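Local coordinates for protein alpha-L-rhamnosidase (Streptomyces avermitilis, PDB 3W5M) that removes terminal alpha-L-rhamnose from plant flavonoids such as naringin, rutin and hesperidin and from gum arabic, and binds L-rhamnose through a calcium-dependent carbohydrate-binding module, at residues W118-S124 and P397-Q402; A299-N303 and Y375-G379; F978-V984 and G1024-V1030; A990-I994 and R1011-G1015. One frame throughout, in Å; residues are numbered along the deposited sequence.

Contact 1 (W118-S124 and P397-Q402)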
loop_
_atom_site.group_PDB
_atom_site.type_symbol
_atom_site.label_atom_id
_atom_site.label_comp_id
_atom_site.label_asym_id
_atom_site.label_seq_id
_atom_site.Cartn_x
_atom_site.Cartn_y
_atom_site.Cartn_z
ATOM N N TRP A 118 19.504 -8.690 -19.278
ATOM C CA TRP A 118 20.121 -9.010 -17.990
ATOM C C TRP A 118 21.120 -10.137 -18.166
ATOM O O TRP A 118 20.823 -11.161 -18.806
ATOM C CB TRP A 118 19.105 -9.482 -16.962
ATOM C CG TRP A 118 18.132 -8.473 -16.477
ATOM C CD1 TRP A 118 16.910 -8.156 -17.037
ATOM C CD2 TRP A 118 18.236 -7.704 -15.268
ATOM N NE1 TRP A 118 16.269 -7.195 -16.264
ATOM C CE2 TRP A 118 17.062 -6.905 -15.174
ATOM C CE3 TRP A 118 19.236 -7.563 -14.287
ATOM C CZ2 TRP A 118 16.850 -6.008 -14.125
ATOM C CZ3 TRP A 118 19.013 -6.659 -13.231
ATOM C CH2 TRP A 118 17.831 -5.901 -13.163
ATOM N N SER A 119 22.310 -9.972 -17.600
ATOM C CA SER A 119 23.206 -11.105 -17.462
ATOM C C SER A 119 23.472 -11.449 -15.977
ATOM O O SER A 119 24.170 -12.421 -15.658
ATOM C CB SER A 119 24.505 -10.814 -18.186
ATOM O OG SER A 119 25.117 -9.683 -17.603
ATOM N N ALA A 120 22.917 -10.639 -15.074
ATOM C CA ALA A 120 23.035 -10.869 -13.639
ATOM C C ALA A 120 22.409 -12.222 -13.235
ATOM O O ALA A 120 21.539 -12.733 -13.940
ATOM C CB ALA A 120 22.371 -9.713 -12.889
ATOM N N LYS A 121 22.856 -12.798 -12.120
ATOM C CA LYS A 121 22.247 -14.004 -11.536
ATOM C C LYS A 121 21.568 -13.700 -10.207
ATOM O O LYS A 121 22.059 -12.869 -9.413
ATOM C CB LYS A 121 23.298 -15.094 -11.271
ATOM C CG LYS A 121 24.339 -15.318 -12.357
ATOM C CD LYS A 121 23.764 -15.901 -13.625
ATOM C CE LYS A 121 24.889 -16.539 -14.440
ATOM N NZ LYS A 121 24.623 -16.464 -15.901
ATOM N N TRP A 122 20.461 -14.393 -9.946
ATOM C CA TRP A 122 19.805 -14.287 -8.653
ATOM C C TRP A 122 20.693 -14.878 -7.579
ATOM O O TRP A 122 21.142 -16.024 -7.697
ATOM C CB TRP A 122 18.481 -15.021 -8.676
ATOM C CG TRP A 122 17.460 -14.356 -9.518
ATOM C CD1 TRP A 122 17.126 -14.654 -10.838
ATOM C CD2 TRP A 122 16.616 -13.283 -9.122
ATOM N NE1 TRP A 122 16.122 -13.815 -11.265
ATOM C CE2 TRP A 122 15.774 -12.979 -10.228
ATOM C CE3 TRP A 122 16.482 -12.537 -7.932
ATOM C CZ2 TRP A 122 14.829 -11.958 -10.184
ATOM C CZ3 TRP A 122 15.533 -11.514 -7.902
ATOM C CH2 TRP A 122 14.725 -11.240 -9.016
ATOM N N ILE A 123 20.929 -14.121 -6.504
ATOM C CA ILE A 123 21.711 -14.642 -5.395
ATOM C C ILE A 123 21.013 -14.450 -4.048
ATOM O O ILE A 123 20.242 -13.492 -3.853
ATOM C CB ILE A 123 23.121 -14.032 -5.315
ATOM C CG1 ILE A 123 23.048 -12.505 -5.116
ATOM C CG2 ILE A 123 23.985 -14.441 -6.511
ATOM C CD1 ILE A 123 24.409 -11.868 -4.899
ATOM N N SER A 124 21.347 -15.336 -3.110
ATOM C CA SER A 124 20.798 -15.340 -1.745
ATOM C C SER A 124 21.945 -15.514 -0.762
ATOM O O SER A 124 22.978 -16.076 -1.124
ATOM C CB SER A 124 19.875 -16.534 -1.560
ATOM O OG SER A 124 18.604 -16.339 -2.139
ATOM N N PRO A 397 14.880 -14.781 0.710
ATOM C CA PRO A 397 14.971 -13.716 -0.283
ATOM C C PRO A 397 16.196 -13.768 -1.200
ATOM O O PRO A 397 17.261 -14.324 -0.853
ATOM C CB PRO A 397 14.948 -12.430 0.573
ATOM C CG PRO A 397 15.448 -12.854 1.892
ATOM C CD PRO A 397 15.022 -14.284 2.085
ATOM N N ALA A 398 16.033 -13.175 -2.371
ATOM C CA ALA A 398 17.062 -13.157 -3.380
ATOM C C ALA A 398 17.217 -11.782 -4.016
ATOM O O ALA A 398 16.261 -11.026 -4.105
ATOM C CB ALA A 398 16.770 -14.233 -4.450
ATOM N N LEU A 399 18.439 -11.487 -4.448
ATOM C CA LEU A 399 18.833 -10.212 -5.074
ATOM C C LEU A 399 19.237 -10.414 -6.537
ATOM O O LEU A 399 19.938 -11.373 -6.869
ATOM C CB LEU A 399 20.040 -9.619 -4.311
ATOM C CG LEU A 399 20.636 -8.332 -4.881
ATOM C CD1 LEU A 399 19.735 -7.115 -4.707
ATOM C CD2 LEU A 399 22.029 -8.071 -4.290
ATOM N N LEU A 400 18.865 -9.464 -7.391
ATOM C CA LEU A 400 19.376 -9.396 -8.754
ATOM C C LEU A 400 19.921 -7.986 -8.973
ATOM O O LEU A 400 19.219 -6.988 -8.765
ATOM C CB LEU A 400 18.260 -9.720 -9.767
ATOM C CG LEU A 400 18.681 -9.871 -11.233
ATOM C CD1 LEU A 400 19.431 -11.192 -11.398
ATOM C CD2 LEU A 400 17.467 -9.839 -12.137
ATOM N N ALA A 401 21.202 -7.876 -9.328
ATOM C CA ALA A 401 21.783 -6.525 -9.511
ATOM C C ALA A 401 22.750 -6.485 -10.693
ATOM O O ALA A 401 23.536 -7.420 -10.881
ATOM C CB ALA A 401 22.486 -6.074 -8.234
ATOM N N GLN A 402 22.667 -5.425 -11.474
ATOM C CA GLN A 402 23.534 -5.229 -12.664
ATOM C C GLN A 402 23.965 -3.777 -12.753
ATOM O O GLN A 402 23.154 -2.899 -12.961
ATOM C CB GLN A 402 22.767 -5.587 -13.926
ATOM C CG GLN A 402 23.542 -5.519 -15.243
ATOM C CD GLN A 402 22.883 -6.430 -16.287
ATOM O OE1 GLN A 402 22.685 -7.623 -16.032
ATOM N NE2 GLN A 402 22.557 -5.878 -17.456
#
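This short antiparallel contact bridges two sheets of a beta-sandwich: 118-124, ending in outermost strand 123-124 of one, runs along the start of strand 398-407 of the other, in the rhamnosidase N-terminal domain. Regular pairing is brief: I123 and L399 form a single hydrogen-bonded bridge, with I123 N to L399 O at 2.9 Å and L399 N to I123 O at 2.8 Å. Side chains extend it at both ends. S124 OG donates to P397 O (2.7 Å), while Q402 OE1 accepts from S119 N (2.8 Å) and A120 N (3.2 Å); Q402 NE2 turns to E404 and Q117 O. Midway, L400 fits between two indoles. Its CD2 lies 3.7 Å from the centroid of the six-membered ring of W118, and its CB equally far from that of W122, both CH-pi contacts over a ring face. Strand 316-326 bonds to the other edge of 398-400, K121 bonds to S417, just past strand 412-416, and W122 and S124 bond to A464 and R462.

Contact 2 (A299-N303 and Y375-G379)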
loop_
_atom_site.group_PDB
_atom_site.type_symbol
_atom_site.label_atom_id
_atom_site.label_comp_id
_atom_site.label_asym_id
_atom_site.label_seq_id
_atom_site.Cartn_x
_atom_site.Cartn_y
_atom_site.Cartn_z
ATOM N N ALA A 299 13.001 -17.704 10.144
ATOM C CA ALA A 299 14.014 -16.672 10.346
ATOM C C ALA A 299 13.707 -15.573 9.333
ATOM O O ALA A 299 13.300 -15.847 8.216
ATOM C CB ALA A 299 15.420 -17.230 10.146
ATOM N N SER A 300 13.868 -14.327 9.732
ATOM C CA SER A 300 13.530 -13.231 8.859
ATOM C C SER A 300 14.638 -12.187 8.818
ATOM O O SER A 300 14.345 -11.012 8.775
ATOM C CB SER A 300 12.230 -12.587 9.348
ATOM O OG SER A 300 11.143 -13.497 9.238
ATOM N N ALA A 301 15.905 -12.603 8.807
ATOM C CA ALA A 301 16.979 -11.612 8.866
ATOM C C ALA A 301 17.047 -10.850 7.540
ATOM O O ALA A 301 16.586 -11.369 6.512
ATOM C CB ALA A 301 18.311 -12.290 9.160
ATOM N N ALA A 302 17.552 -9.610 7.584
ATOM C CA ALA A 302 17.933 -8.835 6.386
ATOM C C ALA A 302 19.418 -8.916 6.326
ATOM O O ALA A 302 20.112 -8.139 6.999
ATOM C CB ALA A 302 17.518 -7.388 6.483
ATOM N N ASN A 303 19.922 -9.890 5.583
ATOM C CA ASN A 303 21.388 -10.103 5.522
ATOM C C ASN A 303 22.136 -9.109 4.673
ATOM O O ASN A 303 21.560 -8.444 3.830
ATOM C CB ASN A 303 21.691 -11.526 5.033
ATOM C CG ASN A 303 21.292 -12.594 6.041
ATOM O OD1 ASN A 303 21.843 -12.682 7.122
ATOM N ND2 ASN A 303 20.314 -13.407 5.687
ATOM N N TYR A 375 21.498 -4.799 1.490
ATOM C CA TYR A 375 20.706 -5.539 2.449
ATOM C C TYR A 375 19.628 -6.234 1.642
ATOM O O TYR A 375 19.118 -5.644 0.693
ATOM C CB TYR A 375 19.990 -4.613 3.413
ATOM C CG TYR A 375 20.905 -4.075 4.491
ATOM C CD1 TYR A 375 21.353 -4.913 5.515
ATOM C CD2 TYR A 375 21.281 -2.741 4.504
ATOM C CE1 TYR A 375 22.203 -4.437 6.508
ATOM C CE2 TYR A 375 22.134 -2.247 5.504
ATOM C CZ TYR A 375 22.581 -3.111 6.499
ATOM O OH TYR A 375 23.447 -2.690 7.515
ATOM N N VAL A 376 19.333 -7.466 2.022
ATOM C CA VAL A 376 18.276 -8.268 1.366
ATOM C C VAL A 376 17.341 -8.864 2.424
ATOM O O VAL A 376 17.786 -9.655 3.251
ATOM C CB VAL A 376 18.885 -9.416 0.534
ATOM C CG1 VAL A 376 17.738 -10.156 -0.191
ATOM C CG2 VAL A 376 19.903 -8.864 -0.430
ATOM N N ALA A 377 16.044 -8.507 2.389
ATOM C CA ALA A 377 15.087 -8.882 3.452
ATOM C C ALA A 377 13.898 -9.660 2.897
ATOM O O ALA A 377 13.672 -9.616 1.708
ATOM C CB ALA A 377 14.532 -7.611 4.134
ATOM N N PRO A 378 13.109 -10.318 3.767
ATOM C CA PRO A 378 11.937 -11.126 3.301
ATOM C C PRO A 378 10.791 -10.384 2.612
ATOM O O PRO A 378 10.265 -10.908 1.621
ATOM C CB PRO A 378 11.435 -11.798 4.594
ATOM C CG PRO A 378 12.623 -11.747 5.530
ATOM C CD PRO A 378 13.298 -10.449 5.226
ATOM N N GLY A 379 10.364 -9.211 3.129
ATOM C CA GLY A 379 9.277 -8.424 2.510
ATOM C C GLY A 379 7.989 -9.215 2.327
ATOM O O GLY A 379 7.637 -10.054 3.156
HETATM O O HOH W 1 18.575 -12.371 3.249
#
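V376 is the backbone hub here. Its N donates to N303 O at 3.0 Å, whereas N303 N reaches V376 O only weakly, at 3.2 Å and a bent angle. Water 1 donates to V376 O at 2.8 Å, and A302 CA makes a CA-H...O contact with it at 3.2 Å. The same water accepts from N303 ND2 (3.2 Å), which also bonds to L129 O. Y375 CA makes a CA-H...O contact with N303 O (3.3 Å). N303 and V376 thus form an antiparallel hydrogen-bonded pair where strand 303-311 begins beside the end of strand 368-377, neighbours in one sheet of the rhamnosidase N-terminal beta-sandwich. Y375 and A377 send their backbone bonds the other way, to E330 and L328, and the Y375 hydroxyl bonds to Q304. P378 has no amide hydrogen to offer; its CD lies 3.6 Å from A301 O. On the far edge of 299-303, S300 and A302 bond through their backbones to A431 and I428 of strand 428-432, in another sheet.

Contact 3 (F978-V984 and G1024-V1030)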
loop_
_atom_site.group_PDB
_atom_site.type_symbol
_atom_site.label_atom_id
_atom_site.label_comp_id
_atom_site.label_asym_id
_atom_site.label_seq_id
_atom_site.Cartn_x
_atom_site.Cartn_y
_atom_site.Cartn_z
ATOM N N PHE A 978 -22.247 37.655 -5.020
ATOM C CA PHE A 978 -21.476 36.453 -5.350
ATOM C C PHE A 978 -20.360 36.839 -6.329
ATOM O O PHE A 978 -20.610 37.512 -7.333
ATOM C CB PHE A 978 -22.421 35.418 -5.967
ATOM C CG PHE A 978 -21.793 34.076 -6.235
ATOM C CD1 PHE A 978 -21.732 33.100 -5.235
ATOM C CD2 PHE A 978 -21.301 33.758 -7.504
ATOM C CE1 PHE A 978 -21.176 31.845 -5.491
ATOM C CE2 PHE A 978 -20.738 32.507 -7.765
ATOM C CZ PHE A 978 -20.671 31.552 -6.756
ATOM N N VAL A 979 -19.124 36.453 -6.026
ATOM C CA VAL A 979 -18.044 36.577 -6.989
ATOM C C VAL A 979 -17.368 35.202 -7.166
ATOM O O VAL A 979 -17.043 34.530 -6.182
ATOM C CB VAL A 979 -17.051 37.709 -6.601
ATOM C CG1 VAL A 979 -16.544 37.553 -5.171
ATOM C CG2 VAL A 979 -15.886 37.817 -7.580
ATOM N N LEU A 980 -17.210 34.774 -8.417
ATOM C CA LEU A 980 -16.418 33.586 -8.737
ATOM C C LEU A 980 -15.291 33.972 -9.687
ATOM O O LEU A 980 -15.523 34.659 -10.689
ATOM C CB LEU A 980 -17.294 32.496 -9.362
ATOM C CG LEU A 980 -16.637 31.274 -10.038
ATOM C CD1 LEU A 980 -15.917 30.368 -9.048
ATOM C CD2 LEU A 980 -17.727 30.488 -10.728
ATOM N N THR A 981 -14.062 33.567 -9.364
ATOM C CA THR A 981 -12.977 33.656 -10.339
ATOM C C THR A 981 -12.548 32.221 -10.652
ATOM O O THR A 981 -12.753 31.305 -9.845
ATOM C CB THR A 981 -11.762 34.461 -9.832
ATOM O OG1 THR A 981 -11.336 33.941 -8.570
ATOM C CG2 THR A 981 -12.090 35.958 -9.675
ATOM N N CYS A 982 -11.982 32.012 -11.830
ATOM C CA CYS A 982 -11.455 30.701 -12.143
ATOM C C CYS A 982 -10.352 30.814 -13.154
ATOM O O CYS A 982 -10.196 31.844 -13.822
ATOM C CB CYS A 982 -12.573 29.740 -12.592
ATOM S SG CYS A 982 -13.510 30.252 -14.049
ATOM N N SER A 983 -9.546 29.762 -13.223
ATOM C CA SER A 983 -8.444 29.678 -14.163
ATOM C C SER A 983 -8.622 28.346 -14.883
ATOM O O SER A 983 -8.767 27.306 -14.240
ATOM C CB SER A 983 -7.100 29.784 -13.428
ATOM O OG SER A 983 -6.007 29.767 -14.334
ATOM N N VAL A 984 -8.674 28.409 -16.214
ATOM C CA VAL A 984 -8.951 27.270 -17.093
ATOM C C VAL A 984 -7.781 27.189 -18.074
ATOM O O VAL A 984 -7.430 28.191 -18.704
ATOM C CB VAL A 984 -10.283 27.470 -17.867
ATOM C CG1 VAL A 984 -10.521 26.355 -18.872
ATOM C CG2 VAL A 984 -11.453 27.539 -16.897
ATOM N N GLY A 1024 -8.320 30.519 -19.782
ATOM C CA GLY A 1024 -7.938 31.829 -19.232
ATOM C C GLY A 1024 -8.366 32.102 -17.795
ATOM O O GLY A 1024 -8.830 31.191 -17.102
ATOM N N SER A 1025 -8.190 33.358 -17.357
ATOM C CA SER A 1025 -8.599 33.826 -16.028
ATOM C C SER A 1025 -9.919 34.561 -16.137
ATOM O O SER A 1025 -9.977 35.636 -16.710
ATOM C CB SER A 1025 -7.579 34.798 -15.440
ATOM O OG SER A 1025 -6.287 34.221 -15.356
ATOM N N HIS A 1026 -10.964 33.990 -15.563
ATOM C CA HIS A 1026 -12.300 34.551 -15.698
ATOM C C HIS A 1026 -12.843 35.028 -14.377
ATOM O O HIS A 1026 -12.394 34.576 -13.322
ATOM C CB HIS A 1026 -13.228 33.526 -16.310
ATOM C CG HIS A 1026 -12.627 32.814 -17.479
ATOM N ND1 HIS A 1026 -12.009 33.483 -18.511
ATOM C CD2 HIS A 1026 -12.529 31.492 -17.770
ATOM C CE1 HIS A 1026 -11.554 32.608 -19.390
ATOM N NE2 HIS A 1026 -11.861 31.391 -18.967
ATOM N N ARG A 1027 -13.808 35.948 -14.463
ATOM C CA ARG A 1027 -14.466 36.536 -13.302
ATOM C C ARG A 1027 -15.951 36.648 -13.569
ATOM O O ARG A 1027 -16.360 36.992 -14.681
ATOM C CB ARG A 1027 -13.917 37.924 -13.028
ATOM C CG ARG A 1027 -14.402 38.529 -11.730
ATOM C CD ARG A 1027 -13.790 39.899 -11.527
ATOM N NE ARG A 1027 -14.042 40.342 -10.161
ATOM C CZ ARG A 1027 -13.217 40.144 -9.136
ATOM N NH1 ARG A 1027 -12.056 39.523 -9.314
ATOM N NH2 ARG A 1027 -13.554 40.583 -7.929
ATOM N N PHE A 1028 -16.743 36.319 -12.557
ATOM C CA PHE A 1028 -18.197 36.407 -12.629
ATOM C C PHE A 1028 -18.684 37.055 -11.341
ATOM O O PHE A 1028 -18.251 36.678 -10.253
ATOM C CB PHE A 1028 -18.823 35.028 -12.809
ATOM C CG PHE A 1028 -18.355 34.296 -14.046
ATOM C CD1 PHE A 1028 -17.117 33.647 -14.070
ATOM C CD2 PHE A 1028 -19.165 34.228 -15.185
ATOM C CE1 PHE A 1028 -16.688 32.969 -15.211
ATOM C CE2 PHE A 1028 -18.740 33.550 -16.330
ATOM C CZ PHE A 1028 -17.501 32.913 -16.341
ATOM N N THR A 1029 -19.569 38.041 -11.472
ATOM C CA THR A 1029 -20.077 38.798 -10.336
ATOM C C THR A 1029 -21.600 38.949 -10.413
ATOM O O THR A 1029 -22.149 39.173 -11.491
ATOM C CB THR A 1029 -19.433 40.194 -10.284
ATOM O OG1 THR A 1029 -18.018 40.072 -10.491
ATOM C CG2 THR A 1029 -19.695 40.883 -8.933
ATOM N N VAL A 1030 -22.266 38.807 -9.266
ATOM C CA VAL A 1030 -23.712 39.055 -9.135
ATOM C C VAL A 1030 -23.852 39.970 -7.924
ATOM O O VAL A 1030 -23.530 39.557 -6.807
ATOM C CB VAL A 1030 -24.517 37.741 -8.923
ATOM C CG1 VAL A 1030 -25.983 37.930 -9.274
ATOM C CG2 VAL A 1030 -23.950 36.615 -9.772
#
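R1027 lays its guanidinium across the neighbouring strand, with V979 CG2 over one face, 3.6 Å from R1027 NH2, and T981 CG2 also 3.6 Å from R1027 NH1. These groups belong to the more exposed face of the ribbon, together with S983, S1025 and T1029. Beneath them the strand axes run antiparallel, 4.7 Å apart at closest, and the residues pair without a bulge from F978-V1030 to V984-G1024. Four hydrogen-bonded pairs each contribute two backbone bonds, the shortest from G1024 N to V984 O at 2.7 Å. G1024 has a phi of 124°, and a CB there would jam against the preceding carbonyl, so glycine suits the start of this strand. The opposite face is mostly apolar. C982 SG meets the H1026 ring at its edge, 5.0 Å from the centroid, and lies 4.3 Å from F1028 CE1; the H1026 nitrogens bond to G1022 O and H1006 ND1. F978, L980, F1028 and V1030 all press on I994 of strand 989-995. With strands 965-974 and 1003-1004 flanking the pair, this is the inner part of one antiparallel sheet facing another: the beta-sandwich of the bacterial alpha-L-rhamnosidase C-terminal domain.

Contact 4 (A990-I994 and R1011-G1015)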
loop_
_atom_site.group_PDB
_atom_site.type_symbol
_atom_site.label_atom_id
_atom_site.label_comp_id
_atom_site.label_asym_id
_atom_site.label_seq_id
_atom_site.Cartn_x
_atom_site.Cartn_y
_atom_site.Cartn_z
ATOM N N ALA A 990 -14.611 25.453 -20.512
ATOM C CA ALA A 990 -15.399 25.275 -19.300
ATOM C C ALA A 990 -16.860 25.623 -19.529
ATOM O O ALA A 990 -17.185 26.431 -20.401
ATOM C CB ALA A 990 -14.840 26.128 -18.188
ATOM N N GLU A 991 -17.717 24.984 -18.743
ATOM C CA GLU A 991 -19.103 25.388 -18.601
ATOM C C GLU A 991 -19.278 25.879 -17.174
ATOM O O GLU A 991 -19.048 25.135 -16.235
ATOM C CB GLU A 991 -19.999 24.208 -18.867
ATOM C CG GLU A 991 -21.474 24.500 -18.715
ATOM C CD GLU A 991 -22.291 23.240 -18.882
ATOM O OE1 GLU A 991 -22.388 22.461 -17.899
ATOM O OE2 GLU A 991 -22.817 23.028 -19.997
ATOM N N VAL A 992 -19.666 27.139 -17.019
ATOM C CA VAL A 992 -19.707 27.780 -15.718
ATOM C C VAL A 992 -21.165 28.048 -15.357
ATOM O O VAL A 992 -21.930 28.530 -16.192
ATOM C CB VAL A 992 -18.888 29.077 -15.717
ATOM C CG1 VAL A 992 -18.889 29.734 -14.342
ATOM C CG2 VAL A 992 -17.454 28.788 -16.151
ATOM N N TRP A 993 -21.539 27.687 -14.131
ATOM C CA TRP A 993 -22.887 27.917 -13.603
ATOM C C TRP A 993 -22.800 28.898 -12.453
ATOM O O TRP A 993 -22.110 28.629 -11.465
ATOM C CB TRP A 993 -23.482 26.626 -13.080
ATOM C CG TRP A 993 -23.613 25.564 -14.080
ATOM C CD1 TRP A 993 -22.606 24.975 -14.799
ATOM C CD2 TRP A 993 -24.828 24.915 -14.480
ATOM N NE1 TRP A 993 -23.120 24.000 -15.625
ATOM C CE2 TRP A 993 -24.480 23.941 -15.453
ATOM C CE3 TRP A 993 -26.175 25.063 -14.117
ATOM C CZ2 TRP A 993 -25.431 23.118 -16.066
ATOM C CZ3 TRP A 993 -27.121 24.247 -14.730
ATOM C CH2 TRP A 993 -26.741 23.283 -15.696
ATOM N N ILE A 994 -23.489 30.032 -12.574
ATOM C CA ILE A 994 -23.445 31.061 -11.538
ATOM C C ILE A 994 -24.843 31.268 -10.972
ATOM O O ILE A 994 -25.699 31.787 -11.688
ATOM C CB ILE A 994 -22.955 32.417 -12.097
ATOM C CG1 ILE A 994 -21.683 32.252 -12.926
ATOM C CG2 ILE A 994 -22.755 33.430 -10.971
ATOM C CD1 ILE A 994 -20.439 32.033 -12.093
ATOM N N ARG A 1011 -27.686 30.013 -21.383
ATOM C CA ARG A 1011 -29.017 29.719 -20.826
ATOM C C ARG A 1011 -29.150 29.941 -19.320
ATOM O O ARG A 1011 -28.147 30.014 -18.592
ATOM C CB ARG A 1011 -29.470 28.288 -21.187
ATOM C CG ARG A 1011 -28.715 27.178 -20.480
ATOM C CD ARG A 1011 -28.946 25.832 -21.132
ATOM N NE ARG A 1011 -28.304 24.759 -20.372
ATOM C CZ ARG A 1011 -27.064 24.316 -20.585
ATOM N NH1 ARG A 1011 -26.312 24.844 -21.543
ATOM N NH2 ARG A 1011 -26.570 23.342 -19.836
ATOM N N ALA A 1012 -30.403 30.061 -18.877
ATOM C CA ALA A 1012 -30.755 29.953 -17.465
ATOM C C ALA A 1012 -31.251 28.531 -17.176
ATOM O O ALA A 1012 -32.005 27.944 -17.960
ATOM C CB ALA A 1012 -31.804 30.987 -17.088
ATOM N N GLU A 1013 -30.778 27.971 -16.066
ATOM C CA GLU A 1013 -31.208 26.661 -15.587
ATOM C C GLU A 1013 -30.978 26.591 -14.073
ATOM O O GLU A 1013 -30.018 27.194 -13.554
ATOM C CB GLU A 1013 -30.466 25.527 -16.321
ATOM C CG GLU A 1013 -31.163 24.175 -16.246
ATOM C CD GLU A 1013 -30.406 23.043 -16.932
ATOM O OE1 GLU A 1013 -29.641 23.294 -17.893
ATOM O OE2 GLU A 1013 -30.592 21.878 -16.509
ATOM N N ASP A 1014 -31.878 25.880 -13.384
ATOM C CA ASP A 1014 -31.824 25.661 -11.924
ATOM C C ASP A 1014 -31.277 26.848 -11.117
ATOM O O ASP A 1014 -30.449 26.665 -10.220
ATOM C CB ASP A 1014 -31.028 24.387 -11.571
ATOM C CG ASP A 1014 -31.359 23.198 -12.468
ATOM O OD1 ASP A 1014 -32.454 23.161 -13.072
ATOM O OD2 ASP A 1014 -30.509 22.285 -12.562
ATOM N N GLY A 1015 -31.732 28.056 -11.449
ATOM C CA GLY A 1015 -31.404 29.252 -10.670
ATOM C C GLY A 1015 -30.049 29.869 -10.969
ATOM O O GLY A 1015 -29.572 30.735 -10.225
HETATM O O HOH W 2 -24.950 21.393 -19.638
#
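No backbone hydrogen bond joins these two segments: their strand axes stay 8.8 Å apart at 57°, and long side chains span the gap. Strand 1016-1021 runs between them in the sheet, and E991 and W993 rest on its V1018. Over this surface runs a chain of charges. E991 OE1 accepts from W993 NE1 at 2.8 Å; E991 OE2 faces R1011 NH2 in a long salt bridge of 3.8 Å, supplemented by water 2, which donates to E991 OE2 at 2.7 Å and accepts weakly from R1011 NH2. R1011 NE then makes a salt bridge with E1013 OE1 at 3.2 Å. The W993 indole comes close to this network, its CH2 3.6 Å from E1013 OE1 and its CZ2 3.9 Å from R1011 NH2. R946 makes a cation-pi contact with W993 and a salt bridge with D1014. D1014 and G1015 both have positive phi, close to a type I' turn, and join strands 1008-1013 and 1016-1021 as a beta-hairpin at the edge of the C-terminal beta-sandwich.

In the fold
From the N terminus, contact 1 opens first, at 118-124. The chain then makes the rhamnose-binding CBM67 module before 299-303 starts contact 2, which closes at 375-379; only then does 397-402 close contact 1 around it. The two touch where P397 and L399 pack on V376, joining the facing sheets of one beta-sandwich. The concanavalin-like and catalytic six-hairpin domains come later, before the second pair: contact 3 opens at 978-984, contact 4 opens and closes within its loop, and 1024-1030 finishes it. There I994 couples the two sheets. No contacts cross; the centres of contacts 1 and 2 lie about 57 to 61 Å from those of contacts 3 and 4, on opposite sides of the chain's centre.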